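PDB 6NST: branched-chain-amino-acid aminotransferase from Pseudomonas aeruginosa, which probably transfers the amino group of leucine, isoleucine or valine to 2-oxoglutarate, with pyridoxal 5'-phosphate as cofactor. Local coordinates for residues N199-K204 / I220-I225; H232-V237 / T281-K286; A258-P263 / A287-V292. The protein carries 1 engineered substitution. All blocks are in the same frame, centred on the assembly; numbering follows the deposited sequence.

Contact 1: residues N199-K204 / I220-I225; sequences NIFIIK and ITRNTI. With SO4 (sulfate ion), chain G.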
loop_
_atom_site.group_PDB
_atom_site.type_symbol
_atom_site.label_atom_id
_atom_site.label_comp_id
_atom_site.label_asym_id
_atom_site.label_seq_id
_atom_site.Cartn_x
_atom_site.Cartn_y
_atom_site.Cartn_z
ATOM N N ASN A 199 -8.852 6.860 -21.859
ATOM C CA ASN A 199 -9.782 6.652 -20.760
ATOM C C ASN A 199 -10.768 5.550 -21.125
ATOM O O ASN A 199 -11.117 5.365 -22.294
ATOM C CB ASN A 199 -10.531 7.944 -20.425
ATOM C CG ASN A 199 -9.650 8.966 -19.730
ATOM O OD1 ASN A 199 -9.061 9.839 -20.371
ATOM N ND2 ASN A 199 -9.556 8.864 -18.409
ATOM N N ILE A 200 -11.213 4.807 -20.115
ATOM C CA ILE A 200 -12.041 3.626 -20.324
ATOM C C ILE A 200 -13.431 3.878 -19.756
ATOM O O ILE A 200 -13.590 4.555 -18.733
ATOM C CB ILE A 200 -11.396 2.367 -19.704
ATOM C CG1 ILE A 200 -12.154 1.105 -20.128
ATOM C CG2 ILE A 200 -11.320 2.477 -18.188
ATOM C CD1 ILE A 200 -11.401 -0.184 -19.856
ATOM N N PHE A 201 -14.441 3.351 -20.444
ATOM C CA PHE A 201 -15.830 3.429 -20.022
ATOM C C PHE A 201 -16.444 2.039 -20.100
ATOM O O PHE A 201 -16.050 1.221 -20.931
ATOM C CB PHE A 201 -16.649 4.387 -20.903
ATOM C CG PHE A 201 -16.304 5.840 -20.726
ATOM C CD1 PHE A 201 -15.138 6.366 -21.261
ATOM C CD2 PHE A 201 -17.167 6.690 -20.052
ATOM C CE1 PHE A 201 -14.832 7.706 -21.108
ATOM C CE2 PHE A 201 -16.865 8.029 -19.894
ATOM C CZ PHE A 201 -15.696 8.538 -20.424
ATOM N N ILE A 202 -17.409 1.777 -19.223
ATOM C CA ILE A 202 -18.199 0.555 -19.288
ATOM C C ILE A 202 -19.667 0.921 -19.137
ATOM O O ILE A 202 -20.016 1.935 -18.524
ATOM C CB ILE A 202 -17.781 -0.489 -18.223
ATOM C CG1 ILE A 202 -18.075 0.014 -16.812
ATOM C CG2 ILE A 202 -16.305 -0.844 -18.360
ATOM C CD1 ILE A 202 -17.758 -1.006 -15.735
ATOM N N ILE A 203 -20.530 0.094 -19.721
ATOM C CA ILE A 203 -21.975 0.270 -19.659
ATOM C C ILE A 203 -22.578 -0.987 -19.048
ATOM O O ILE A 203 -22.228 -2.105 -19.443
ATOM C CB ILE A 203 -22.583 0.552 -21.047
ATOM C CG1 ILE A 203 -22.294 1.987 -21.493
ATOM C CG2 ILE A 203 -24.087 0.308 -21.039
ATOM C CD1 ILE A 203 -20.944 2.181 -22.136
ATOM N N LYS A 204 -23.473 -0.802 -18.080
ATOM C CA LYS A 204 -24.172 -1.914 -17.442
ATOM C C LYS A 204 -25.618 -1.491 -17.231
ATOM O O LYS A 204 -25.888 -0.558 -16.466
ATOM C CB LYS A 204 -23.510 -2.301 -16.118
ATOM C CG LYS A 204 -24.093 -3.547 -15.462
ATOM C CD LYS A 204 -24.043 -4.740 -16.402
ATOM C CE LYS A 204 -24.524 -6.011 -15.715
ATOM N NZ LYS A 204 -23.622 -6.419 -14.598
ATOM N N ILE A 220 -9.383 14.922 -22.220
ATOM C CA ILE A 220 -10.298 15.865 -22.853
ATOM C C ILE A 220 -11.397 15.123 -23.601
ATOM O O ILE A 220 -12.563 15.531 -23.576
ATOM C CB ILE A 220 -9.521 16.823 -23.773
ATOM C CG1 ILE A 220 -8.600 17.721 -22.942
ATOM C CG2 ILE A 220 -10.475 17.661 -24.618
ATOM C CD1 ILE A 220 -7.789 18.695 -23.763
ATOM N N THR A 221 -11.051 14.015 -24.263
ATOM C CA THR A 221 -12.065 13.210 -24.936
ATOM C C THR A 221 -13.023 12.591 -23.928
ATOM O O THR A 221 -14.226 12.477 -24.190
ATOM C CB THR A 221 -11.404 12.120 -25.779
ATOM O OG1 THR A 221 -10.381 12.700 -26.597
ATOM C CG2 THR A 221 -12.432 11.436 -26.671
ATOM N N ARG A 222 -12.503 12.176 -22.772
ATOM C CA ARG A 222 -13.367 11.721 -21.691
ATOM C C ARG A 222 -14.325 12.823 -21.259
ATOM O O ARG A 222 -15.507 12.567 -21.009
ATOM C CB ARG A 222 -12.515 11.250 -20.513
ATOM C CG ARG A 222 -13.296 10.935 -19.253
ATOM C CD ARG A 222 -12.351 10.730 -18.077
ATOM N NE ARG A 222 -13.056 10.280 -16.883
ATOM C CZ ARG A 222 -13.646 11.092 -16.013
ATOM N NH1 ARG A 222 -13.619 12.406 -16.201
ATOM N NH2 ARG A 222 -14.265 10.587 -14.954
ATOM N N ASN A 223 -13.835 14.063 -21.184
ATOM C CA ASN A 223 -14.689 15.176 -20.777
ATOM C C ASN A 223 -15.764 15.460 -21.819
ATOM O O ASN A 223 -16.890 15.831 -21.469
ATOM C CB ASN A 223 -13.843 16.424 -20.526
ATOM C CG ASN A 223 -14.675 17.611 -20.075
ATOM O OD1 ASN A 223 -15.243 18.334 -20.894
ATOM N ND2 ASN A 223 -14.750 17.816 -18.765
ATOM N N THR A 224 -15.436 15.299 -23.104
ATOM C CA THR A 224 -16.438 15.500 -24.145
ATOM C C THR A 224 -17.519 14.428 -24.082
ATOM O O THR A 224 -18.698 14.714 -24.325
ATOM C CB THR A 224 -15.783 15.507 -25.527
ATOM O OG1 THR A 224 -15.210 14.222 -25.793
ATOM C CG2 THR A 224 -14.697 16.559 -25.596
ATOM N N ILE A 225 -17.138 13.190 -23.761
ATOM C CA ILE A 225 -18.124 12.116 -23.681
ATOM C C ILE A 225 -19.074 12.352 -22.513
ATOM O O ILE A 225 -20.281 12.102 -22.622
ATOM C CB ILE A 225 -17.422 10.746 -23.594
ATOM C CG1 ILE A 225 -17.322 10.104 -24.981
ATOM C CG2 ILE A 225 -18.170 9.807 -22.660
ATOM C CD1 ILE A 225 -16.516 10.893 -25.983
HETATM S S SO4 G . -7.088 12.782 -24.351
HETATM O O1 SO4 G . -7.038 14.080 -23.684
HETATM O O2 SO4 G . -6.239 12.810 -25.533
HETATM O O3 SO4 G . -6.619 11.740 -23.437
HETATM O O4 SO4 G . -8.464 12.496 -24.747
HETATM O O HOH W 1 -9.936 10.403 -22.714
#

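Contact 2: residues H232-V237 / T281-K286; sequences HGFKLV and TEKLQK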
loop_
_atom_site.group_PDB
_atom_site.type_symbol
_atom_site.label_atom_id
_atom_site.label_comp_id
_atom_site.label_asym_id
_atom_site.label_seq_id
_atom_site.Cartn_x
_atom_site.Cartn_y
_atom_site.Cartn_z
ATOM N N HIS A 232 -27.404 13.282 -24.380
ATOM C CA HIS A 232 -28.208 12.179 -24.882
ATOM C C HIS A 232 -29.037 11.515 -23.788
ATOM O O HIS A 232 -29.536 10.404 -23.991
ATOM C CB HIS A 232 -27.319 11.140 -25.568
ATOM C CG HIS A 232 -26.884 11.531 -26.945
ATOM N ND1 HIS A 232 -26.032 12.588 -27.184
ATOM C CD2 HIS A 232 -27.185 11.007 -28.156
ATOM C CE1 HIS A 232 -25.825 12.696 -28.484
ATOM N NE2 HIS A 232 -26.513 11.748 -29.096
ATOM N N GLY A 233 -29.187 12.169 -22.636
ATOM C CA GLY A 233 -29.990 11.620 -21.562
ATOM C C GLY A 233 -29.442 10.363 -20.925
ATOM O O GLY A 233 -30.200 9.619 -20.299
ATOM N N PHE A 234 -28.147 10.101 -21.069
ATOM C CA PHE A 234 -27.528 8.936 -20.455
ATOM C C PHE A 234 -27.142 9.243 -19.017
ATOM O O PHE A 234 -26.666 10.339 -18.708
ATOM C CB PHE A 234 -26.293 8.501 -21.245
ATOM C CG PHE A 234 -26.613 7.734 -22.493
ATOM C CD1 PHE A 234 -27.638 6.805 -22.505
ATOM C CD2 PHE A 234 -25.892 7.945 -23.656
ATOM C CE1 PHE A 234 -27.938 6.096 -23.652
ATOM C CE2 PHE A 234 -26.187 7.241 -24.807
ATOM C CZ PHE A 234 -27.213 6.315 -24.804
ATOM N N LYS A 235 -27.361 8.270 -18.137
ATOM C CA LYS A 235 -26.883 8.369 -16.767
ATOM C C LYS A 235 -25.433 7.907 -16.707
ATOM O O LYS A 235 -25.089 6.845 -17.238
ATOM C CB LYS A 235 -27.752 7.533 -15.830
ATOM C CG LYS A 235 -27.315 7.591 -14.375
ATOM C CD LYS A 235 -28.174 6.699 -13.495
ATOM C CE LYS A 235 -27.710 6.749 -12.049
ATOM N NZ LYS A 235 -28.518 5.857 -11.175
ATOM N N LEU A 236 -24.582 8.704 -16.068
ATOM C CA LEU A 236 -23.156 8.420 -15.994
ATOM C C LEU A 236 -22.707 8.485 -14.542
ATOM O O LEU A 236 -23.032 9.439 -13.830
ATOM C CB LEU A 236 -22.355 9.404 -16.855
ATOM C CG LEU A 236 -20.932 8.986 -17.232
ATOM C CD1 LEU A 236 -20.611 9.430 -18.650
ATOM C CD2 LEU A 236 -19.919 9.555 -16.248
ATOM N N VAL A 237 -21.959 7.470 -14.111
ATOM C CA VAL A 237 -21.505 7.343 -12.732
ATOM C C VAL A 237 -19.987 7.229 -12.727
ATOM O O VAL A 237 -19.418 6.404 -13.451
ATOM C CB VAL A 237 -22.141 6.124 -12.039
ATOM C CG1 VAL A 237 -21.639 5.998 -10.607
ATOM C CG2 VAL A 237 -23.659 6.219 -12.077
ATOM N N THR A 281 -22.431 2.503 -26.968
ATOM C CA THR A 281 -21.160 2.871 -27.582
ATOM C C THR A 281 -21.367 3.446 -28.977
ATOM O O THR A 281 -20.721 4.431 -29.351
ATOM C CB THR A 281 -20.227 1.661 -27.650
ATOM O OG1 THR A 281 -20.082 1.082 -26.347
ATOM C CG2 THR A 281 -18.853 2.079 -28.168
ATOM N N GLU A 282 -22.270 2.846 -29.758
ATOM C CA GLU A 282 -22.483 3.302 -31.128
ATOM C C GLU A 282 -23.047 4.718 -31.161
ATOM O O GLU A 282 -22.631 5.536 -31.990
ATOM C CB GLU A 282 -23.407 2.335 -31.869
ATOM C CG GLU A 282 -23.691 2.732 -33.313
ATOM C CD GLU A 282 -24.555 1.722 -34.045
ATOM O OE1 GLU A 282 -24.907 0.682 -33.448
ATOM O OE2 GLU A 282 -24.884 1.971 -35.225
ATOM N N LYS A 283 -23.988 5.027 -30.265
ATOM C CA LYS A 283 -24.570 6.365 -30.244
ATOM C C LYS A 283 -23.554 7.407 -29.791
ATOM O O LYS A 283 -23.509 8.516 -30.338
ATOM C CB LYS A 283 -25.809 6.385 -29.347
ATOM C CG LYS A 283 -27.022 5.704 -29.966
ATOM C CD LYS A 283 -28.241 5.766 -29.058
ATOM C CE LYS A 283 -28.108 4.816 -27.880
ATOM N NZ LYS A 283 -29.336 4.803 -27.035
ATOM N N LEU A 284 -22.727 7.072 -28.798
ATOM C CA LEU A 284 -21.714 8.018 -28.339
ATOM C C LEU A 284 -20.591 8.160 -29.357
ATOM O O LEU A 284 -20.060 9.260 -29.558
ATOM C CB LEU A 284 -21.164 7.583 -26.980
ATOM C CG LEU A 284 -22.175 7.573 -25.830
ATOM C CD1 LEU A 284 -21.515 7.137 -24.531
ATOM C CD2 LEU A 284 -22.827 8.939 -25.672
ATOM N N GLN A 285 -20.213 7.058 -30.008
ATOM C CA GLN A 285 -19.234 7.138 -31.087
ATOM C C GLN A 285 -19.757 7.994 -32.232
ATOM O O GLN A 285 -19.029 8.833 -32.774
ATOM C CB GLN A 285 -18.886 5.734 -31.578
ATOM C CG GLN A 285 -17.706 5.670 -32.525
ATOM C CD GLN A 285 -17.421 4.259 -32.990
ATOM O OE1 GLN A 285 -18.323 3.546 -33.433
ATOM N NE2 GLN A 285 -16.163 3.841 -32.886
ATOM N N LYS A 286 -21.024 7.803 -32.606
ATOM C CA LYS A 286 -21.631 8.632 -33.641
ATOM C C LYS A 286 -21.651 10.096 -33.222
ATOM O O LYS A 286 -21.289 10.984 -34.003
ATOM C CB LYS A 286 -23.048 8.136 -33.937
ATOM C CG LYS A 286 -23.843 9.019 -34.886
ATOM C CD LYS A 286 -23.393 8.842 -36.324
ATOM C CE LYS A 286 -24.312 9.588 -37.279
ATOM N NZ LYS A 286 -25.738 9.195 -37.092
#

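Contact 3: residues A258-P263 / A287-V292; sequences AAEVTP and AYFDLV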
loop_
_atom_site.group_PDB
_atom_site.type_symbol
_atom_site.label_atom_id
_atom_site.label_comp_id
_atom_site.label_asym_id
_atom_site.label_seq_id
_atom_site.Cartn_x
_atom_site.Cartn_y
_atom_site.Cartn_z
ATOM N N ALA A 258 -6.429 10.378 -30.079
ATOM C CA ALA A 258 -6.105 9.564 -31.242
ATOM C C ALA A 258 -7.059 8.389 -31.404
ATOM O O ALA A 258 -7.348 7.985 -32.535
ATOM C CB ALA A 258 -4.663 9.067 -31.151
ATOM N N ALA A 259 -7.568 7.844 -30.303
ATOM C CA ALA A 259 -8.460 6.693 -30.344
ATOM C C ALA A 259 -9.924 7.068 -30.537
ATOM O O ALA A 259 -10.735 6.180 -30.827
ATOM C CB ALA A 259 -8.317 5.867 -29.060
ATOM N N GLU A 260 -10.276 8.348 -30.390
ATOM C CA GLU A 260 -11.659 8.807 -30.494
ATOM C C GLU A 260 -12.558 7.995 -29.569
ATOM O O GLU A 260 -12.483 8.144 -28.346
ATOM C CB GLU A 260 -12.136 8.735 -31.946
ATOM C CG GLU A 260 -11.103 9.280 -32.925
ATOM C CD GLU A 260 -11.631 9.415 -34.336
ATOM O OE1 GLU A 260 -12.471 10.308 -34.572
ATOM O OE2 GLU A 260 -11.207 8.627 -35.207
ATOM N N VAL A 261 -13.409 7.142 -30.130
ATOM C CA VAL A 261 -14.222 6.203 -29.359
ATOM C C VAL A 261 -13.966 4.824 -29.951
ATOM O O VAL A 261 -14.455 4.508 -31.042
ATOM C CB VAL A 261 -15.715 6.549 -29.386
ATOM C CG1 VAL A 261 -16.504 5.536 -28.572
ATOM C CG2 VAL A 261 -15.947 7.957 -28.859
ATOM N N THR A 262 -13.195 4.002 -29.245
ATOM C CA THR A 262 -12.847 2.669 -29.725
ATOM C C THR A 262 -13.562 1.619 -28.889
ATOM O O THR A 262 -13.292 1.507 -27.683
ATOM C CB THR A 262 -11.333 2.456 -29.669
ATOM O OG1 THR A 262 -10.686 3.386 -30.546
ATOM C CG2 THR A 262 -10.977 1.037 -30.086
ATOM N N PRO A 263 -14.475 0.841 -29.465
ATOM C CA PRO A 263 -15.176 -0.178 -28.677
ATOM C C PRO A 263 -14.234 -1.279 -28.214
ATOM O O PRO A 263 -13.195 -1.544 -28.824
ATOM C CB PRO A 263 -16.227 -0.725 -29.651
ATOM C CG PRO A 263 -16.359 0.329 -30.712
ATOM C CD PRO A 263 -15.004 0.945 -30.834
ATOM N N ALA A 287 -22.066 10.365 -31.981
ATOM C CA ALA A 287 -22.151 11.740 -31.507
ATOM C C ALA A 287 -20.780 12.406 -31.480
ATOM O O ALA A 287 -20.654 13.593 -31.802
ATOM C CB ALA A 287 -22.794 11.779 -30.121
ATOM N N TYR A 288 -19.740 11.659 -31.106
ATOM C CA TYR A 288 -18.407 12.251 -31.057
ATOM C C TYR A 288 -17.871 12.524 -32.458
ATOM O O TYR A 288 -17.263 13.574 -32.702
ATOM C CB TYR A 288 -17.448 11.349 -30.279
ATOM C CG TYR A 288 -16.047 11.914 -30.189
ATOM C CD1 TYR A 288 -15.733 12.898 -29.261
ATOM C CD2 TYR A 288 -15.040 11.467 -31.037
ATOM C CE1 TYR A 288 -14.454 13.424 -29.179
ATOM C CE2 TYR A 288 -13.759 11.984 -30.962
ATOM C CZ TYR A 288 -13.473 12.962 -30.030
ATOM O OH TYR A 288 -12.200 13.477 -29.953
ATOM N N PHE A 289 -18.083 11.594 -33.393
ATOM C CA PHE A 289 -17.618 11.806 -34.760
ATOM C C PHE A 289 -18.380 12.939 -35.438
ATOM O O PHE A 289 -17.790 13.733 -36.179
ATOM C CB PHE A 289 -17.743 10.514 -35.568
ATOM C CG PHE A 289 -16.573 9.587 -35.413
ATOM C CD1 PHE A 289 -15.592 9.518 -36.388
ATOM C CD2 PHE A 289 -16.450 8.786 -34.290
ATOM C CE1 PHE A 289 -14.516 8.665 -36.248
ATOM C CE2 PHE A 289 -15.378 7.930 -34.144
ATOM C CZ PHE A 289 -14.411 7.870 -35.123
ATOM N N ASP A 290 -19.693 13.028 -35.201
ATOM C CA ASP A 290 -20.464 14.146 -35.735
ATOM C C ASP A 290 -19.976 15.474 -35.176
ATOM O O ASP A 290 -19.985 16.490 -35.882
ATOM C CB ASP A 290 -21.949 13.962 -35.424
ATOM C CG ASP A 290 -22.573 12.821 -36.200
ATOM O OD1 ASP A 290 -21.921 12.310 -37.137
ATOM O OD2 ASP A 290 -23.715 12.435 -35.869
ATOM N N LEU A 291 -19.543 15.485 -33.915
ATOM C CA LEU A 291 -19.106 16.725 -33.288
ATOM C C LEU A 291 -17.765 17.186 -33.848
ATOM O O LEU A 291 -17.611 18.350 -34.238
ATOM C CB LEU A 291 -19.022 16.537 -31.774
ATOM C CG LEU A 291 -18.599 17.759 -30.960
ATOM C CD1 LEU A 291 -19.669 18.838 -31.022
ATOM C CD2 LEU A 291 -18.307 17.360 -29.523
ATOM N N VAL A 292 -16.781 16.285 -33.901
ATOM C CA VAL A 292 -15.438 16.696 -34.301
ATOM C C VAL A 292 -15.378 17.010 -35.793
ATOM O O VAL A 292 -14.587 17.860 -36.219
ATOM C CB VAL A 292 -14.405 15.622 -33.907
ATOM C CG1 VAL A 292 -14.445 15.374 -32.407
ATOM C CG2 VAL A 292 -14.639 14.327 -34.674
#

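Contact 1: residues N199-K204 / I220-I225
Asn199 and Arg222 bring strand 199-204 nearest to the first turns of helix 220-231, their CA atoms 6.3 Å apart, and the two short axes run 30° from parallel with a closest approach of 9.0 Å. Every second residue at the start of the strand faces the helix, and Asn199 and Phe201 supply its side of the contact. The aliphatic part of Arg222 lies across both. Its CG is set anti to the backbone N (chi1 172°), and from there the chain runs extended to NE, crossing both partners at about a right angle. Asn199 ND2 sits 3.4 Å from Arg222 CD, and Phe201 CZ approaches Arg222 CG to 3.6 Å. The same end of the ring meets Ile225, with Phe201 CE2 3.5 Å from Ile225 CG2. The polar ends find partners elsewhere: Asn199 ND2 bonds to Leu217 O, while Arg222 NH2 forms a salt bridge with Glu238 and a hydrogen bond to Pro211 O. A sulfate, probably from the crystallisation liquor, sits at the N-terminal end of the helix and accepts bonds from Ile220 N at O1 and from Thr221 N and, at 2.7 Å, Thr221 OG1 at O4; Thr257 OG1 and Arg61 NH2 also bond to it. A water lies 2.6 Å from Asn199 OD1 and 3.3 Å from sulfate O4. Arginine methylenes and Ile225, packed on Phe201 and the Asn199 amide, thus set the helix against the sheet, while its N-terminal amides point at an anion, consistent with a site for the cofactor phosphate in this family.

Contact 2: residues H232-V237 / T281-K286
Gln285 NE2 is gripped by Leu136 O and Val261 O, and its OE1 by Arg277 NH1, which ties down the helical turn from which Lys283 and Leu284 reach Phe234. No hydrogen bond crosses the contact, and the Phe234 ring carries it through its rim. Lys283 bends at its third torsion (chi3 -74°), which brings its end to the far edge of the ring: NZ lies 3.4 Å from Phe234 CZ, and CE approaches in the ring plane. The ammonium is therefore beside the ring and not over a face, so this is no cation-pi stack. Next along the rim, Leu284 CD2 packs 3.8 Å from Phe234 CD2, the two side chains running antiparallel alongside each other. The carbonyl oxygen of His232 stands 4.2 Å above the centre of one face of the Phe234 ring. Deeper in, Phe234 also touches Ile208 and Ala229, whereas Lys283 is exposed to solvent. Gly233, with positive phi, is the C-prime residue of a Schellman motif in which Phe234 N bonds back to Ala229 O and Gly233 N to Ala230 O; the motif ends helix 220-231, and Phe234 then packs against helix 279-292 as the chain turns into strand 235-238.

Contact 3: residues A258-P263 / A287-V292
Glu260 and Val261, at the bend leading into strand 262-267, pack against Tyr288 and Phe289 in the last turns of helix 279-292. The closest approach lies at the partly exposed Phe289, where the Glu260 carboxylate crosses the ring. OE1 stands 3.0 Å above one face of the Phe289 ring, offset toward the rim, and is 3.1 Å from Phe289 CE1; the carboxylate and ring planes are 42° apart. The first torsion of Phe289 places CG beside the backbone N (chi1 -85°), which brings the ring end round toward the bend. Nearer the backbone, Glu260 CB meets the Tyr288 ring at CE2, 3.8 Å away, so the one glutamate side chain touches two neighbouring rings at different points along its length. Packing is looser on the buried side, at Val261, whose CG2 comes to 4.0 Å from Tyr288 CB with the side chains oblique to each other. Glu260, Val261 and Tyr288 are buried, and Tyr288 has Val292 CG1 over one face and residues of helix 220-231 around it. The bend itself is held from within: Thr262 OG1 gives a 2.8 Å bond to a lone pair of Ala259 O, in the carbonyl plane. Glu260 adopts positive phi here, an uncommon backbone state for a residue with a side chain. A carboxylate oxygen over the pi face of a phenylalanine is probably disfavoured electrostatically; Arg42 packs on Glu260 and Tyr44 OH makes a weak hydrogen bond to OE1, which may offset this. The contact thus combines apolar packing at Val261 and Tyr288 with a close carboxylate-on-ring approach, whose charge is probably eased by Arg42 and Tyr44 of strand 36-46.

All three contacts lie round one mixed sheet. Contacts 2 and 3 share helix 279-292 and have centres 12 Å apart; Gln285 NE2 probably hydrogen-bonds to Val261 O at 2.6 Å, tying the helix turn of one to the bend of the other. Contact 1 is 9 Å from contact 2 and 11 Å from contact 3, between centres. Tyr288 bridges contacts 1 and 3, its CE1 3.6 Å from Thr224 OG1, while Phe201 packs on Leu236 toward contact 2. Contact 1 holds the sulfate, and its Asn199 side chain is about 9 Å from that of Lys160, which by similarity carries pyridoxal phosphate, not attached in this structure; the Tyr288 side chain is about 11 Å away.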